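PDB 2FB6: conserved hypothetical protein from Bacteroides thetaiotaomicron, which is of unknown function but adopts a small three-layer alpha/beta fold around a parallel five-stranded sheet, probably of the DsrE type. Local coordinates for residues K9-W14 against N110-L115; H41-L46 against G71-A76. All blocks are in the same frame, centred on the assembly; numbering follows the deposited sequence. Where two conformers were deposited one is given.

Overall arrangement
Both contacts pair neighbouring parallel strands of one sheet, whose order is 96-98, 73-77, 41-46, 9-14, 113-116. Contact 1 joins strand 9-14 to the outermost strand 113-116. Contact 2 joins strands 41-46 and 73-77, nearer the middle of the chain, and is largely buried. Strands 9-14 and 41-46 are themselves neighbours, and Trp14 of contact 1 packs on Ile44 and Leu46 of contact 2. Their chemistry follows their place. At the partly open edge, contact 1 adds a salt bridge and bridging water to three backbone bonds. Contact 2 has four backbone bonds, an isoleucine-rich face and, on the other face, the buried Glu75 carboxylate. Tyr107 touches Lys9 and Glu112 and hydrogen-bonds Glu75, linking the two.

Contact 1 of 2, residues K9-W14 against N110-L115; sequences KLTILW and NGEKIL
Thr11 sets the parallel pairing: its N binds Lys113 O, its O takes Leu115 N at 2.9 Å, and Leu13 N then binds Leu115 O. The short strands run 30° apart. Toward Lys9 the backbones are joined by water: Lys113 N gives its hydrogen to a molecule that also lies 2.7 Å from Lys9 O and 2.8 Å from Glu112 OE1. Glu112 is the polar centre of the contact. Its OE1 accepts the Thr11 hydroxyl at 2.6 Å, with OG1 standing above the carboxylate plane. Its OE2 forms a salt bridge with Lys9 NZ at 2.9 Å, met on the syn side. Lys9 reaches it with CG anti to the backbone N (chi1 -176°) and the chain extended beyond. The two bonds pin both carboxylate oxygens. This pairing adds the C-terminal strand to the edge of the sheet beside the first strand, as in DsrE-type folds. An alanine in place of Glu112 would probably leave the Lys9 ammonium without its mate and the Thr11 hydroxyl without this acceptor. On the face that carries Thr11, Ile114 lies alongside it, CG1 to Thr11 CB 4.0 Å, and its CG2 meets Leu13 CB. Leu115 is on the other face, where its CG approaches Leu10 CD1 at 4.3 Å. Helix 101-109 covers the Glu112 side through Tyr107 and Leu108; helix 19-36 packs on Leu10 and Ile12.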
loop_
_atom_site.group_PDB
_atom_site.type_symbol
_atom_site.label_atom_id
_atom_site.label_comp_id
_atom_site.label_asym_id
_atom_site.label_seq_id
_atom_site.Cartn_x
_atom_site.Cartn_y
_atom_site.Cartn_z
ATOM N N LYS A 9 -2.379 -2.674 -13.861
ATOM C CA LYS A 9 -2.238 -2.137 -12.498
ATOM C C LYS A 9 -3.112 -2.860 -11.495
ATOM O O LYS A 9 -4.311 -3.077 -11.727
ATOM C CB LYS A 9 -2.561 -0.626 -12.451
ATOM C CG LYS A 9 -2.344 0.015 -11.069
ATOM C CD LYS A 9 -2.720 1.480 -11.043
ATOM C CE LYS A 9 -2.428 2.111 -9.701
ATOM N NZ LYS A 9 -3.048 3.469 -9.626
ATOM N N LEU A 10 -2.510 -3.192 -10.358
ATOM C CA LEU A 10 -3.276 -3.684 -9.207
ATOM C C LEU A 10 -3.160 -2.698 -8.059
ATOM O O LEU A 10 -2.069 -2.226 -7.762
ATOM C CB LEU A 10 -2.720 -5.032 -8.732
ATOM C CG LEU A 10 -3.388 -5.654 -7.491
ATOM C CD1 LEU A 10 -4.869 -5.949 -7.744
ATOM C CD2 LEU A 10 -2.610 -6.891 -7.049
ATOM N N THR A 11 -4.282 -2.411 -7.404
ATOM C CA THR A 11 -4.295 -1.606 -6.185
ATOM C C THR A 11 -4.722 -2.481 -5.016
ATOM O O THR A 11 -5.651 -3.291 -5.126
ATOM C CB THR A 11 -5.212 -0.410 -6.358
ATOM O OG1 THR A 11 -4.595 0.455 -7.317
ATOM C CG2 THR A 11 -5.393 0.364 -5.049
ATOM N N ILE A 12 -4.007 -2.349 -3.901
ATOM C CA ILE A 12 -4.420 -3.032 -2.696
ATOM C C ILE A 12 -4.755 -1.969 -1.666
ATOM O O ILE A 12 -3.905 -1.141 -1.350
ATOM C CB ILE A 12 -3.307 -3.960 -2.156
ATOM C CG1 ILE A 12 -2.983 -5.055 -3.190
ATOM C CG2 ILE A 12 -3.735 -4.590 -0.806
ATOM C CD1 ILE A 12 -1.713 -5.843 -2.894
ATOM N N LEU A 13 -5.991 -1.988 -1.165
ATOM C CA LEU A 13 -6.353 -1.162 -0.023
ATOM C C LEU A 13 -6.060 -1.979 1.234
ATOM O O LEU A 13 -6.769 -2.938 1.555
ATOM C CB LEU A 13 -7.826 -0.780 -0.104
ATOM C CG LEU A 13 -8.414 0.037 1.053
ATOM C CD1 LEU A 13 -7.687 1.367 1.264
ATOM C CD2 LEU A 13 -9.891 0.267 0.812
ATOM N N TRP A 14 -4.980 -1.623 1.918
ATOM C CA TRP A 14 -4.507 -2.378 3.063
ATOM C C TRP A 14 -5.025 -1.710 4.338
ATOM O O TRP A 14 -4.529 -0.658 4.749
ATOM C CB TRP A 14 -2.974 -2.411 3.010
ATOM C CG TRP A 14 -2.285 -2.999 4.190
ATOM C CD1 TRP A 14 -2.856 -3.619 5.272
ATOM C CD2 TRP A 14 -0.874 -3.056 4.391
ATOM N NE1 TRP A 14 -1.871 -4.018 6.158
ATOM C CE2 TRP A 14 -0.647 -3.694 5.635
ATOM C CE3 TRP A 14 0.229 -2.634 3.636
ATOM C CZ2 TRP A 14 0.637 -3.906 6.145
ATOM C CZ3 TRP A 14 1.521 -2.830 4.155
ATOM C CH2 TRP A 14 1.709 -3.462 5.396
ATOM N N ASN A 110 -12.289 5.032 -11.827
ATOM C CA ASN A 110 -11.557 4.566 -13.013
ATOM C C ASN A 110 -11.700 3.068 -13.260
ATOM O O ASN A 110 -11.175 2.554 -14.254
ATOM C CB ASN A 110 -10.075 4.935 -12.905
ATOM C CG ASN A 110 -9.846 6.427 -12.928
ATOM O OD1 ASN A 110 -10.701 7.195 -13.384
ATOM N ND2 ASN A 110 -8.691 6.852 -12.440
ATOM N N GLY A 111 -12.399 2.379 -12.365
ATOM C CA GLY A 111 -12.616 0.942 -12.504
ATOM C C GLY A 111 -11.375 0.130 -12.187
ATOM O O GLY A 111 -11.167 -0.959 -12.735
ATOM N N GLU A 112 -10.549 0.639 -11.276
ATOM C CA GLU A 112 -9.349 -0.097 -10.887
ATOM C C GLU A 112 -9.644 -1.457 -10.306
ATOM O O GLU A 112 -10.727 -1.699 -9.757
ATOM C CB GLU A 112 -8.521 0.692 -9.880
ATOM C CG GLU A 112 -7.725 1.779 -10.534
ATOM C CD GLU A 112 -6.340 1.899 -9.963
ATOM O OE1 GLU A 112 -5.727 0.852 -9.628
ATOM O OE2 GLU A 112 -5.858 3.046 -9.876
ATOM N N LYS A 113 -8.668 -2.350 -10.437
ATOM C CA LYS A 113 -8.738 -3.617 -9.738
ATOM C C LYS A 113 -8.165 -3.369 -8.353
ATOM O O LYS A 113 -6.988 -3.026 -8.211
ATOM C CB LYS A 113 -7.982 -4.692 -10.506
ATOM C CG LYS A 113 -8.579 -4.883 -11.884
ATOM C CD LYS A 113 -7.790 -5.826 -12.736
ATOM C CE LYS A 113 -8.359 -5.798 -14.139
ATOM N NZ LYS A 113 -7.983 -4.525 -14.844
ATOM N N ILE A 114 -9.028 -3.511 -7.349
ATOM C CA ILE A 114 -8.701 -3.188 -5.958
ATOM C C ILE A 114 -9.020 -4.371 -5.059
ATOM O O ILE A 114 -10.174 -4.785 -4.964
ATOM C CB ILE A 114 -9.496 -1.941 -5.428
ATOM C CG1 ILE A 114 -9.166 -0.684 -6.243
ATOM C CG2 ILE A 114 -9.248 -1.715 -3.922
ATOM C CD1 ILE A 114 -10.080 0.522 -5.961
ATOM N N LEU A 115 -7.992 -4.914 -4.422
ATOM C CA LEU A 115 -8.198 -5.896 -3.371
ATOM C C LEU A 115 -8.263 -5.122 -2.078
ATOM O O LEU A 115 -7.303 -4.424 -1.717
ATOM C CB LEU A 115 -7.022 -6.874 -3.310
ATOM C CG LEU A 115 -6.854 -7.857 -4.472
ATOM C CD1 LEU A 115 -5.584 -8.652 -4.230
ATOM C CD2 LEU A 115 -8.083 -8.771 -4.619
HETATM O O HOH W 1 -6.246 -1.279 -11.321
HETATM O O HOH W 2 -5.514 -3.018 -14.207
#

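Contact 2 of 2, residues H41-L46 against G71-A76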
loop_
_atom_site.group_PDB
_atom_site.type_symbol
_atom_site.label_atom_id
_atom_site.label_comp_id
_atom_site.label_asym_id
_atom_site.label_seq_id
_atom_site.Cartn_x
_atom_site.Cartn_y
_atom_site.Cartn_z
ATOM N N HIS A 41 2.310 -2.621 -12.543
ATOM C CA HIS A 41 2.182 -1.543 -11.546
ATOM C C HIS A 41 1.412 -2.075 -10.371
ATOM O O HIS A 41 0.377 -2.685 -10.565
ATOM C CB HIS A 41 1.424 -0.349 -12.151
ATOM C CG HIS A 41 2.037 0.140 -13.424
ATOM N ND1 HIS A 41 1.542 -0.194 -14.665
ATOM C CD2 HIS A 41 3.141 0.887 -13.648
ATOM C CE1 HIS A 41 2.307 0.342 -15.602
ATOM N NE2 HIS A 41 3.282 1.004 -15.010
ATOM N N ILE A 42 1.918 -1.820 -9.161
ATOM C CA ILE A 42 1.189 -2.188 -7.948
ATOM C C ILE A 42 1.260 -1.018 -6.990
ATOM O O ILE A 42 2.348 -0.514 -6.678
ATOM C CB ILE A 42 1.766 -3.435 -7.245
ATOM C CG1 ILE A 42 1.813 -4.645 -8.208
ATOM C CG2 ILE A 42 0.959 -3.735 -5.970
ATOM C CD1 ILE A 42 2.361 -5.902 -7.594
ATOM N N ASN A 43 0.085 -0.554 -6.584
ATOM C CA ASN A 43 -0.038 0.521 -5.611
ATOM C C ASN A 43 -0.715 0.001 -4.348
ATOM O O ASN A 43 -1.755 -0.656 -4.436
ATOM C CB ASN A 43 -0.884 1.660 -6.193
ATOM C CG ASN A 43 -1.055 2.817 -5.220
ATOM O OD1 ASN A 43 -2.180 3.198 -4.873
ATOM N ND2 ASN A 43 0.059 3.388 -4.782
ATOM N N ILE A 44 -0.139 0.314 -3.191
ATOM C CA ILE A 44 -0.711 -0.119 -1.921
ATOM C C ILE A 44 -1.108 1.115 -1.133
ATOM O O ILE A 44 -0.313 2.037 -0.997
ATOM C CB ILE A 44 0.285 -0.987 -1.105
ATOM C CG1 ILE A 44 0.675 -2.254 -1.914
ATOM C CG2 ILE A 44 -0.343 -1.343 0.274
ATOM C CD1 ILE A 44 1.668 -3.148 -1.247
ATOM N N ILE A 45 -2.347 1.122 -0.649
ATOM C CA ILE A 45 -2.877 2.232 0.149
ATOM C C ILE A 45 -2.956 1.772 1.606
ATOM O O ILE A 45 -3.660 0.820 1.918
ATOM C CB ILE A 45 -4.293 2.638 -0.311
ATOM C CG1 ILE A 45 -4.326 2.965 -1.814
ATOM C CG2 ILE A 45 -4.797 3.802 0.549
ATOM C CD1 ILE A 45 -5.749 2.981 -2.359
ATOM N N LEU A 46 -2.220 2.454 2.476
ATOM C CA LEU A 46 -2.267 2.189 3.912
ATOM C C LEU A 46 -3.315 3.078 4.555
ATOM O O LEU A 46 -3.165 4.296 4.587
ATOM C CB LEU A 46 -0.912 2.485 4.547
ATOM C CG LEU A 46 0.179 1.454 4.322
ATOM C CD1 LEU A 46 1.500 1.966 4.843
ATOM C CD2 LEU A 46 -0.199 0.179 5.040
ATOM N N GLY A 71 9.784 -1.548 -6.450
ATOM C CA GLY A 71 9.035 -0.640 -7.311
ATOM C C GLY A 71 7.541 -0.593 -7.072
ATOM O O GLY A 71 6.824 0.092 -7.808
ATOM N N ILE A 72 7.060 -1.327 -6.066
ATOM C CA ILE A 72 5.683 -1.156 -5.596
ATOM C C ILE A 72 5.580 0.242 -4.983
ATOM O O ILE A 72 6.487 0.665 -4.266
ATOM C CB ILE A 72 5.378 -2.217 -4.521
ATOM C CG1 ILE A 72 5.328 -3.609 -5.151
ATOM C CG2 ILE A 72 4.057 -1.933 -3.772
ATOM C CD1 ILE A 72 5.489 -4.746 -4.148
ATOM N N THR A 73 4.514 0.975 -5.298
ATOM C CA THR A 73 4.312 2.288 -4.682
ATOM C C THR A 73 3.442 2.101 -3.440
ATOM O O THR A 73 2.558 1.251 -3.423
ATOM C CB THR A 73 3.685 3.321 -5.665
ATOM O OG1 THR A 73 2.444 2.818 -6.170
ATOM C CG2 THR A 73 4.605 3.556 -6.852
ATOM N N ILE A 74 3.696 2.888 -2.401
ATOM C CA ILE A 74 2.927 2.797 -1.151
ATOM C C ILE A 74 2.602 4.201 -0.674
ATOM O O ILE A 74 3.490 5.035 -0.599
ATOM C CB ILE A 74 3.677 2.033 -0.027
ATOM C CG1 ILE A 74 4.183 0.682 -0.551
ATOM C CG2 ILE A 74 2.721 1.836 1.177
ATOM C CD1 ILE A 74 4.954 -0.131 0.470
ATOM N N GLU A 75 1.318 4.456 -0.412
ATOM C CA GLU A 75 0.858 5.758 0.052
ATOM C C GLU A 75 -0.025 5.536 1.263
ATOM O O GLU A 75 -0.671 4.493 1.371
ATOM C CB GLU A 75 0.108 6.504 -1.057
ATOM C CG GLU A 75 -1.029 5.695 -1.708
ATOM C CD GLU A 75 -1.696 6.406 -2.885
ATOM O OE1 GLU A 75 -1.343 7.573 -3.156
ATOM O OE2 GLU A 75 -2.580 5.795 -3.524
ATOM N N ALA A 76 0.014 6.477 2.200
ATOM C CA ALA A 76 -0.735 6.333 3.440
ATOM C C ALA A 76 -1.641 7.525 3.631
ATOM O O ALA A 76 -1.272 8.658 3.297
ATOM C CB ALA A 76 0.218 6.206 4.639
HETATM O O HOH W 3 4.482 -0.288 -9.279
#
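Leu46 N binds Glu75 O at 2.8 Å, the straightest of four backbone bonds that join these parallel strands, with 173° at the hydrogen. Ile44 is bonded through both its backbone polar atoms: its N goes to Thr73 O, and its O accepts Glu75 N at 3.0 Å. Thr73 N closes the series on Ile42 O. Beyond that point, where the chain leaves the helix through the Schellman turn at Gly71, a water joins the two backbones. It accepts from Ile42 N and donates to Gly71 O at 2.8 Å. Strands 41-46 and 73-77 are adjacent and parallel, and the chain passes between them through helices 49-56 and 58-70, a beta-alpha-beta connection. The Glu75 carboxylate is buried but well supplied with partners. Its OE1 forms a salt bridge with Arg98, and its OE2 is hydrogen-bonded to the Tyr107 hydroxyl. Glu75 CG lies between the backbone N and the carbonyl carbon (chi1 52°), and the extended chain runs alongside Ile45, whose CG1 comes 3.7 Å from OE2. The Asn43 side chain lies beside Glu75 on this face, but the placement of its amide is doubtful. The face with Ile42, Ile44 and Leu46 is apolar. Ile44 CD1 presses on Ile72 CG2 at 3.7 Å. In the conformer given, Leu46 CD1 meets Ile74 CG2 at 3.9 Å, and its CB lies against Ala76 CB. On this face Met67, Ile64 and Leu68 of helix 58-70 pack over Ile44, Ile72 and Ile74. Helix 19-36 covers Ile42 and Ile72, and strand 9-14 flanks strand 41-46 on its other edge.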